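Local coordinates for type IV pilus biogenesis protein PilB (Streptococcus sanguinis, PDB 7B7P), which is a minor type IV pilin with a von Willebrand factor A-like module, playing a direct role in adhesion and probably binding its target through that module, at residues Y290-V303 with T313-Y327. Residues are numbered along the deposited sequence; the frame is centred on the assembly and turned at random.
Sequences YLVDSRALYAGNRV and TFNNPIYDLSPTLGY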
ATOM      1  N   TYR A 290     -25.681   3.351 -10.395  1.00 57.20           N
ATOM      2  CA  TYR A 290     -25.278   4.506  -9.592  1.00 59.52           C
ATOM      3  C   TYR A 290     -26.514   4.994  -8.852  1.00 57.59           C
ATOM      4  O   TYR A 290     -27.641   4.640  -9.202  1.00 61.24           O
ATOM      5  CB  TYR A 290     -24.650   5.622 -10.458  1.00 53.59           C
ATOM      6  CG  TYR A 290     -25.554   6.071 -11.623  1.00 59.84           C
ATOM      7  CD1 TYR A 290     -25.532   5.412 -12.851  1.00 56.84           C
ATOM      8  CD2 TYR A 290     -26.438   7.141 -11.474  1.00 55.38           C
ATOM      9  CE1 TYR A 290     -26.364   5.807 -13.895  1.00 61.22           C
ATOM     10  CE2 TYR A 290     -27.258   7.537 -12.494  1.00 56.35           C
ATOM     11  CZ  TYR A 290     -27.236   6.872 -13.700  1.00 62.75           C
ATOM     12  OH  TYR A 290     -28.076   7.275 -14.721  1.00 61.39           O
ATOM     13  N   LEU A 291     -26.294   5.770  -7.791  1.00 61.52           N
ATOM     14  CA  LEU A 291     -27.382   6.389  -7.039  1.00 57.28           C
ATOM     15  C   LEU A 291     -27.401   7.887  -7.294  1.00 60.78           C
ATOM     16  O   LEU A 291     -26.346   8.514  -7.397  1.00 58.12           O
ATOM     17  CB  LEU A 291     -27.250   6.122  -5.541  1.00 56.18           C
ATOM     18  CG  LEU A 291     -27.470   4.649  -5.211  1.00 62.86           C
ATOM     19  CD1 LEU A 291     -27.301   4.364  -3.734  1.00 62.88           C
ATOM     20  CD2 LEU A 291     -28.835   4.243  -5.683  1.00 59.30           C
ATOM     21  N   VAL A 292     -28.605   8.467  -7.405  1.00 61.41           N
ATOM     22  CA  VAL A 292     -28.713   9.913  -7.527  1.00 58.13           C
ATOM     23  C   VAL A 292     -29.214  10.494  -6.212  1.00 58.67           C
ATOM     24  O   VAL A 292     -29.853   9.833  -5.393  1.00 58.50           O
ATOM     25  CB  VAL A 292     -29.588  10.370  -8.716  1.00 59.79           C
ATOM     26  CG1 VAL A 292     -28.964   9.916 -10.024  1.00 58.01           C
ATOM     27  CG2 VAL A 292     -31.049   9.900  -8.574  1.00 54.84           C
ATOM     28  N   ASP A 293     -28.849  11.746  -5.992  1.00 65.09           N
ATOM     29  CA  ASP A 293     -29.420  12.561  -4.937  1.00 61.94           C
ATOM     30  C   ASP A 293     -30.905  12.810  -5.233  1.00 63.84           C
ATOM     31  O   ASP A 293     -31.326  12.869  -6.397  1.00 58.90           O
ATOM     32  CB  ASP A 293     -28.612  13.855  -4.894  1.00 65.61           C
ATOM     33  CG  ASP A 293     -29.027  14.816  -3.803  1.00 68.96           C
ATOM     34  OD1 ASP A 293     -30.229  15.002  -3.521  1.00 75.27           O
ATOM     35  OD2 ASP A 293     -28.105  15.442  -3.260  1.00 79.37           O
ATOM     36  N   SER A 294     -31.706  12.970  -4.174  1.00 62.66           N
ATOM     37  CA  SER A 294     -33.135  13.249  -4.387  1.00 68.20           C
ATOM     38  C   SER A 294     -33.353  14.497  -5.253  1.00 67.82           C
ATOM     39  O   SER A 294     -34.346  14.583  -5.986  1.00 64.88           O
ATOM     40  CB  SER A 294     -33.870  13.407  -3.055  1.00 60.84           C
ATOM     41  OG  SER A 294     -33.217  14.345  -2.205  1.00 69.59           O
ATOM     42  N   ARG A 295     -32.422  15.457  -5.207  1.00 68.30           N
ATOM     43  CA  ARG A 295     -32.492  16.642  -6.063  1.00 67.66           C
ATOM     44  C   ARG A 295     -32.686  16.300  -7.536  1.00 69.79           C
ATOM     45  O   ARG A 295     -33.145  17.155  -8.311  1.00 66.49           O
ATOM     46  CB  ARG A 295     -31.209  17.485  -5.946  1.00 69.18           C
ATOM     47  CG  ARG A 295     -31.068  18.411  -4.728  1.00 71.76           C
ATOM     48  CD  ARG A 295     -29.597  18.818  -4.595  1.00 71.85           C
ATOM     49  NE  ARG A 295     -29.212  19.279  -3.267  1.00 70.77           N
ATOM     50  CZ  ARG A 295     -29.440  20.506  -2.797  1.00 80.35           C
ATOM     51  NH1 ARG A 295     -30.062  21.427  -3.539  1.00 74.16           N
ATOM     52  NH2 ARG A 295     -29.043  20.820  -1.569  1.00 83.60           N
ATOM     53  N   ALA A 296     -32.296  15.097  -7.958  1.00 70.90           N
ATOM     54  CA  ALA A 296     -32.350  14.741  -9.371  1.00 65.53           C
ATOM     55  C   ALA A 296     -33.717  14.220  -9.791  1.00 63.83           C
ATOM     56  O   ALA A 296     -33.936  14.035 -10.996  1.00 62.88           O
ATOM     57  CB  ALA A 296     -31.276  13.697  -9.706  1.00 66.18           C
ATOM     58  N   LEU A 297     -34.633  14.019  -8.831  1.00 57.08           N
ATOM     59  CA  LEU A 297     -36.003  13.556  -9.078  1.00 65.74           C
ATOM     60  C   LEU A 297     -36.911  14.737  -9.436  1.00 69.67           C
ATOM     61  O   LEU A 297     -37.708  15.224  -8.634  1.00 74.52           O
ATOM     62  CB  LEU A 297     -36.542  12.817  -7.859  1.00 65.96           C
ATOM     63  CG  LEU A 297     -35.740  11.616  -7.368  1.00 73.34           C
ATOM     64  CD1 LEU A 297     -36.558  10.768  -6.401  1.00 63.11           C
ATOM     65  CD2 LEU A 297     -35.276  10.806  -8.562  1.00 67.30           C
ATOM     66  N   TYR A 298     -36.787  15.201 -10.673  1.00 69.32           N
ATOM     67  CA  TYR A 298     -37.614  16.273 -11.195  1.00 72.25           C
ATOM     68  C   TYR A 298     -38.039  15.914 -12.610  1.00 76.65           C
ATOM     69  O   TYR A 298     -37.400  15.096 -13.278  1.00 73.48           O
ATOM     70  CB  TYR A 298     -36.875  17.638 -11.184  1.00 70.30           C
ATOM     71  CG  TYR A 298     -35.620  17.735 -12.052  1.00 68.40           C
ATOM     72  CD1 TYR A 298     -35.699  18.079 -13.404  1.00 65.08           C
ATOM     73  CD2 TYR A 298     -34.354  17.499 -11.513  1.00 64.48           C
ATOM     74  CE1 TYR A 298     -34.558  18.163 -14.203  1.00 63.61           C
ATOM     75  CE2 TYR A 298     -33.192  17.600 -12.301  1.00 59.06           C
ATOM     76  CZ  TYR A 298     -33.298  17.920 -13.647  1.00 69.15           C
ATOM     77  OH  TYR A 298     -32.148  18.007 -14.434  1.00 68.85           O
ATOM     78  N   ALA A 299     -39.153  16.519 -13.040  1.00 78.76           N
ATOM     79  CA  ALA A 299     -39.507  16.698 -14.448  1.00 78.87           C
ATOM     80  C   ALA A 299     -39.261  15.490 -15.332  1.00 84.11           C
ATOM     81  O   ALA A 299     -39.718  14.383 -15.037  1.00 92.41           O
ATOM     82  CB  ALA A 299     -38.734  17.872 -15.045  1.00 79.11           C
ATOM     83  N   GLY A 300     -38.557  15.705 -16.440  1.00 81.52           N
ATOM     84  CA  GLY A 300     -38.198  14.602 -17.309  1.00 78.75           C
ATOM     85  C   GLY A 300     -36.736  14.237 -17.163  1.00 74.16           C
ATOM     86  O   GLY A 300     -36.018  14.071 -18.154  1.00 74.31           O
ATOM     87  N   ASN A 301     -36.268  14.157 -15.922  1.00 67.24           N
ATOM     88  CA  ASN A 301     -34.877  13.788 -15.706  1.00 70.35           C
ATOM     89  C   ASN A 301     -34.695  12.277 -15.727  1.00 69.29           C
ATOM     90  O   ASN A 301     -33.731  11.778 -16.317  1.00 69.39           O
ATOM     91  CB  ASN A 301     -34.380  14.356 -14.385  1.00 68.57           C
ATOM     92  CG  ASN A 301     -32.871  14.379 -14.299  1.00 65.10           C
ATOM     93  OD1 ASN A 301     -32.169  14.419 -15.319  1.00 65.70           O
ATOM     94  ND2 ASN A 301     -32.361  14.342 -13.076  1.00 63.51           N
ATOM     95  N   ARG A 302     -35.612  11.548 -15.092  1.00 67.53           N
ATOM     96  CA  ARG A 302     -35.569  10.095 -15.019  1.00 73.55           C
ATOM     97  C   ARG A 302     -36.328   9.517 -16.204  1.00 76.50           C
ATOM     98  O   ARG A 302     -37.531   9.750 -16.351  1.00 81.37           O
ATOM     99  CB  ARG A 302     -36.173   9.612 -13.699  1.00 69.17           C
ATOM    100  CG  ARG A 302     -36.251   8.113 -13.494  1.00 68.72           C
ATOM    101  CD  ARG A 302     -36.921   7.868 -12.166  1.00 67.62           C
ATOM    102  NE  ARG A 302     -36.883   6.470 -11.738  1.00 71.03           N
ATOM    103  CZ  ARG A 302     -37.729   5.535 -12.164  1.00 73.14           C
ATOM    104  NH1 ARG A 302     -38.692   5.839 -13.028  1.00 76.80           N
ATOM    105  NH2 ARG A 302     -37.632   4.300 -11.714  1.00 64.04           N
ATOM    106  N   VAL A 303     -35.626   8.788 -17.061  1.00 76.34           N
ATOM    107  CA  VAL A 303     -36.252   8.074 -18.166  1.00 74.36           C
ATOM    108  C   VAL A 303     -36.208   6.586 -17.859  1.00 76.30           C
ATOM    109  O   VAL A 303     -35.136   6.008 -17.619  1.00 73.49           O
ATOM    110  CB  VAL A 303     -35.600   8.415 -19.511  1.00 77.47           C
ATOM    111  CG1 VAL A 303     -34.119   8.363 -19.400  1.00 81.43           C
ATOM    112  CG2 VAL A 303     -36.093   7.464 -20.577  1.00 81.13           C
ATOM    113  N   THR A 313     -32.325   5.539 -16.562  1.00 72.16           N
ATOM    114  CA  THR A 313     -31.219   6.469 -16.609  1.00 67.85           C
ATOM    115  C   THR A 313     -31.692   7.874 -16.248  1.00 73.61           C
ATOM    116  O   THR A 313     -32.887   8.198 -16.303  1.00 73.14           O
ATOM    117  CB  THR A 313     -30.541   6.402 -17.984  1.00 72.21           C
ATOM    118  OG1 THR A 313     -29.611   7.486 -18.128  1.00 80.33           O
ATOM    119  CG2 THR A 313     -31.586   6.381 -19.112  1.00 68.82           C
ATOM    120  N   PHE A 314     -30.740   8.696 -15.820  1.00 70.92           N
ATOM    121  CA  PHE A 314     -31.005  10.093 -15.509  1.00 67.25           C
ATOM    122  C   PHE A 314     -30.265  10.958 -16.516  1.00 69.21           C
ATOM    123  O   PHE A 314     -29.046  10.814 -16.681  1.00 65.62           O
ATOM    124  CB  PHE A 314     -30.607  10.428 -14.076  1.00 63.00           C
ATOM    125  CG  PHE A 314     -31.474   9.752 -13.037  1.00 65.75           C
ATOM    126  CD1 PHE A 314     -31.212   8.442 -12.626  1.00 60.85           C
ATOM    127  CD2 PHE A 314     -32.548  10.425 -12.470  1.00 64.04           C
ATOM    128  CE1 PHE A 314     -32.021   7.819 -11.659  1.00 59.96           C
ATOM    129  CE2 PHE A 314     -33.351   9.814 -11.503  1.00 61.63           C
ATOM    130  CZ  PHE A 314     -33.094   8.514 -11.108  1.00 60.80           C
ATOM    131  N   ASN A 315     -31.023  11.824 -17.211  1.00 70.84           N
ATOM    132  CA  ASN A 315     -30.439  12.750 -18.183  1.00 70.04           C
ATOM    133  C   ASN A 315     -29.381  13.631 -17.534  1.00 64.49           C
ATOM    134  O   ASN A 315     -28.295  13.825 -18.091  1.00 65.65           O
ATOM    135  CB  ASN A 315     -31.532  13.616 -18.816  1.00 69.14           C
ATOM    136  CG  ASN A 315     -32.481  12.818 -19.700  1.00 76.92           C
ATOM    137  OD1 ASN A 315     -32.060  11.900 -20.414  1.00 76.73           O
ATOM    138  ND2 ASN A 315     -33.770  13.171 -19.663  1.00 73.95           N
ATOM    139  N   ASN A 316     -29.679  14.167 -16.354  1.00 62.63           N
ATOM    140  CA  ASN A 316     -28.725  14.947 -15.563  1.00 68.41           C
ATOM    141  C   ASN A 316     -28.565  14.275 -14.207  1.00 67.96           C
ATOM    142  O   ASN A 316     -29.353  14.520 -13.282  1.00 68.99           O
ATOM    143  CB  ASN A 316     -29.179  16.401 -15.398  1.00 69.91           C
ATOM    144  CG  ASN A 316     -28.350  17.161 -14.328  1.00 83.56           C
ATOM    145  OD1 ASN A 316     -28.909  17.774 -13.402  1.00 82.54           O
ATOM    146  ND2 ASN A 316     -27.014  17.110 -14.455  1.00 83.06           N
ATOM    147  N   PRO A 317     -27.577  13.412 -14.033  1.00 69.26           N
ATOM    148  CA  PRO A 317     -27.388  12.792 -12.718  1.00 66.96           C
ATOM    149  C   PRO A 317     -26.833  13.789 -11.720  1.00 67.05           C
ATOM    150  O   PRO A 317     -25.931  14.567 -12.020  1.00 77.05           O
ATOM    151  CB  PRO A 317     -26.384  11.665 -12.985  1.00 65.37           C
ATOM    152  CG  PRO A 317     -26.303  11.550 -14.482  1.00 67.34           C
ATOM    153  CD  PRO A 317     -26.616  12.905 -15.024  1.00 67.61           C
ATOM    154  N   ILE A 318     -27.374  13.767 -10.521  1.00 67.96           N
ATOM    155  CA  ILE A 318     -26.735  14.399  -9.390  1.00 60.86           C
ATOM    156  C   ILE A 318     -26.451  13.259  -8.438  1.00 63.24           C
ATOM    157  O   ILE A 318     -27.380  12.654  -7.881  1.00 61.95           O
ATOM    158  CB  ILE A 318     -27.610  15.485  -8.760  1.00 64.84           C
ATOM    159  CG1 ILE A 318     -27.949  16.533  -9.827  1.00 66.32           C
ATOM    160  CG2 ILE A 318     -26.913  16.115  -7.586  1.00 58.21           C
ATOM    161  CD1 ILE A 318     -29.130  17.372  -9.505  1.00 61.56           C
ATOM    162  N   TYR A 319     -25.178  12.915  -8.302  1.00 59.59           N
ATOM    163  CA  TYR A 319     -24.836  11.719  -7.563  1.00 57.34           C
ATOM    164  C   TYR A 319     -25.212  11.858  -6.098  1.00 59.46           C
ATOM    165  O   TYR A 319     -25.158  12.941  -5.517  1.00 61.48           O
ATOM    166  CB  TYR A 319     -23.357  11.406  -7.742  1.00 59.80           C
ATOM    167  CG  TYR A 319     -23.103  11.076  -9.194  1.00 59.76           C
ATOM    168  CD1 TYR A 319     -23.781  10.031  -9.809  1.00 56.31           C
ATOM    169  CD2 TYR A 319     -22.237  11.833  -9.956  1.00 55.87           C
ATOM    170  CE1 TYR A 319     -23.586   9.747 -11.148  1.00 55.93           C
ATOM    171  CE2 TYR A 319     -22.026  11.556 -11.302  1.00 55.83           C
ATOM    172  CZ  TYR A 319     -22.703  10.519 -11.885  1.00 57.19           C
ATOM    173  OH  TYR A 319     -22.496  10.265 -13.207  1.00 61.77           O
ATOM    174  N   ASP A 320     -25.637  10.743  -5.516  1.00 58.65           N
ATOM    175  CA  ASP A 320     -25.846  10.632  -4.085  1.00 52.16           C
ATOM    176  C   ASP A 320     -24.513  10.588  -3.359  1.00 59.65           C
ATOM    177  O   ASP A 320     -23.933   9.513  -3.140  1.00 62.02           O
ATOM    178  CB  ASP A 320     -26.661   9.373  -3.768  1.00 53.60           C
ATOM    179  CG  ASP A 320     -27.065   9.284  -2.305  1.00 53.89           C
ATOM    180  OD1 ASP A 320     -26.773  10.211  -1.522  1.00 55.78           O
ATOM    181  OD2 ASP A 320     -27.653   8.258  -1.932  1.00 61.97           O
ATOM    182  N   LEU A 321     -24.027  11.759  -2.986  1.00 59.50           N
ATOM    183  CA  LEU A 321     -22.815  11.932  -2.203  1.00 58.21           C
ATOM    184  C   LEU A 321     -23.093  12.195  -0.726  1.00 54.94           C
ATOM    185  O   LEU A 321     -22.247  12.770  -0.042  1.00 58.37           O
ATOM    186  CB  LEU A 321     -22.009  13.085  -2.781  1.00 57.22           C
ATOM    187  CG  LEU A 321     -21.756  12.906  -4.264  1.00 59.55           C
ATOM    188  CD1 LEU A 321     -20.951  14.115  -4.760  1.00 53.20           C
ATOM    189  CD2 LEU A 321     -20.996  11.578  -4.473  1.00 53.92           C
ATOM    190  N   SER A 322     -24.262  11.824  -0.224  1.00 56.38           N
ATOM    191  CA  SER A 322     -24.565  12.169   1.157  1.00 60.19           C
ATOM    192  C   SER A 322     -23.776  11.278   2.128  1.00 62.37           C
ATOM    193  O   SER A 322     -23.542  10.099   1.860  1.00 61.78           O
ATOM    194  CB  SER A 322     -26.062  12.020   1.441  1.00 62.24           C
ATOM    195  OG  SER A 322     -26.274  11.991   2.852  1.00 66.27           O
ATOM    196  N   PRO A 323     -23.377  11.823   3.283  1.00 64.89           N
ATOM    197  CA  PRO A 323     -22.864  10.959   4.348  1.00 62.60           C
ATOM    198  C   PRO A 323     -23.946  10.132   4.991  1.00 68.00           C
ATOM    199  O   PRO A 323     -23.627   9.231   5.773  1.00 67.37           O
ATOM    200  CB  PRO A 323     -22.254  11.949   5.347  1.00 64.51           C
ATOM    201  CG  PRO A 323     -22.204  13.256   4.641  1.00 61.71           C
ATOM    202  CD  PRO A 323     -23.307  13.242   3.654  1.00 66.11           C
ATOM    203  N   THR A 324     -25.213  10.407   4.677  1.00 69.75           N
ATOM    204  CA  THR A 324     -26.334   9.601   5.143  1.00 69.87           C
ATOM    205  C   THR A 324     -26.528   8.465   4.151  1.00 67.14           C
ATOM    206  O   THR A 324     -26.792   8.699   2.968  1.00 69.75           O
ATOM    207  CB  THR A 324     -27.611  10.448   5.265  1.00 76.70           C
ATOM    208  OG1 THR A 324     -27.448  11.411   6.317  1.00 69.34           O
ATOM    209  CG2 THR A 324     -28.814   9.561   5.577  1.00 69.34           C
ATOM    210  N   LEU A 325     -26.386   7.243   4.616  1.00 68.41           N
ATOM    211  CA  LEU A 325     -26.282   6.100   3.722  1.00 66.75           C
ATOM    212  C   LEU A 325     -27.667   5.498   3.542  1.00 67.16           C
ATOM    213  O   LEU A 325     -28.245   4.948   4.482  1.00 75.19           O
ATOM    214  CB  LEU A 325     -25.285   5.084   4.275  1.00 59.42           C
ATOM    215  CG  LEU A 325     -23.957   5.723   4.667  1.00 64.43           C
ATOM    216  CD1 LEU A 325     -23.082   4.677   5.321  1.00 63.23           C
ATOM    217  CD2 LEU A 325     -23.258   6.374   3.448  1.00 57.39           C
ATOM    218  N   GLY A 326     -28.209   5.607   2.343  1.00 73.06           N
ATOM    219  CA  GLY A 326     -29.532   5.070   2.109  1.00 65.52           C
ATOM    220  C   GLY A 326     -29.696   4.670   0.667  1.00 64.94           C
ATOM    221  O   GLY A 326     -29.003   5.167  -0.226  1.00 68.09           O
ATOM    222  N   TYR A 327     -30.641   3.764   0.454  1.00 71.49           N
ATOM    223  CA  TYR A 327     -31.003   3.273  -0.861  1.00 66.18           C
ATOM    224  C   TYR A 327     -32.501   3.456  -1.078  1.00 67.82           C
ATOM    225  O   TYR A 327     -33.296   3.266  -0.156  1.00 70.46           O
ATOM    226  CB  TYR A 327     -30.624   1.783  -1.012  1.00 57.82           C
ATOM    227  CG  TYR A 327     -31.182   1.202  -2.276  1.00 62.27           C
ATOM    228  CD1 TYR A 327     -30.705   1.623  -3.510  1.00 60.66           C
ATOM    229  CD2 TYR A 327     -32.241   0.291  -2.251  1.00 62.95           C
ATOM    230  CE1 TYR A 327     -31.234   1.124  -4.694  1.00 59.17           C
ATOM    231  CE2 TYR A 327     -32.772  -0.215  -3.432  1.00 61.60           C
ATOM    232  CZ  TYR A 327     -32.250   0.212  -4.648  1.00 61.89           C
ATOM    233  OH  TYR A 327     -32.756  -0.255  -5.826  1.00 65.93           O
TER
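V292 CG2 lies over one face of the F314 ring, offset toward its rim, 3.8 Å from the centroid in a CH-pi contact. L297 CD2 reaches the edge of the same ring, and the aliphatic part of R302 crosses it obliquely. Y290 OH lies in plane at the edge of the F314 ring and accepts the N-H of F314 N (3.2 Å). The Y319 edge is turned toward the Y290 face in an offset edge-to-face pair, planes at 87°. N301 illustrates how one buried amide can join two chain segments: chi1 of -162° swings it away from its own N and across to N316. N301 OD1 accepts the N-H of N316 N at 2.7 Å, and N301 ND2 donates to N316 O (3.0 Å); its second N-H holds the amide from its own side, through A296 O (2.6 Å). N301 leads into the antiparallel hairpin of strands 302-305 and 311-314, part of a small sheet beside the von Willebrand factor A-like core. At the other end, D293 N donates to I318 O (2.6 Å) and D320 N to L291 O, while D320 OD2 pairs with R331. Towards solvent the grip slackens: Y298 OH bonds only weakly to N316 OD1 (3.4 Å), and exposed R295 brings just CB near I318.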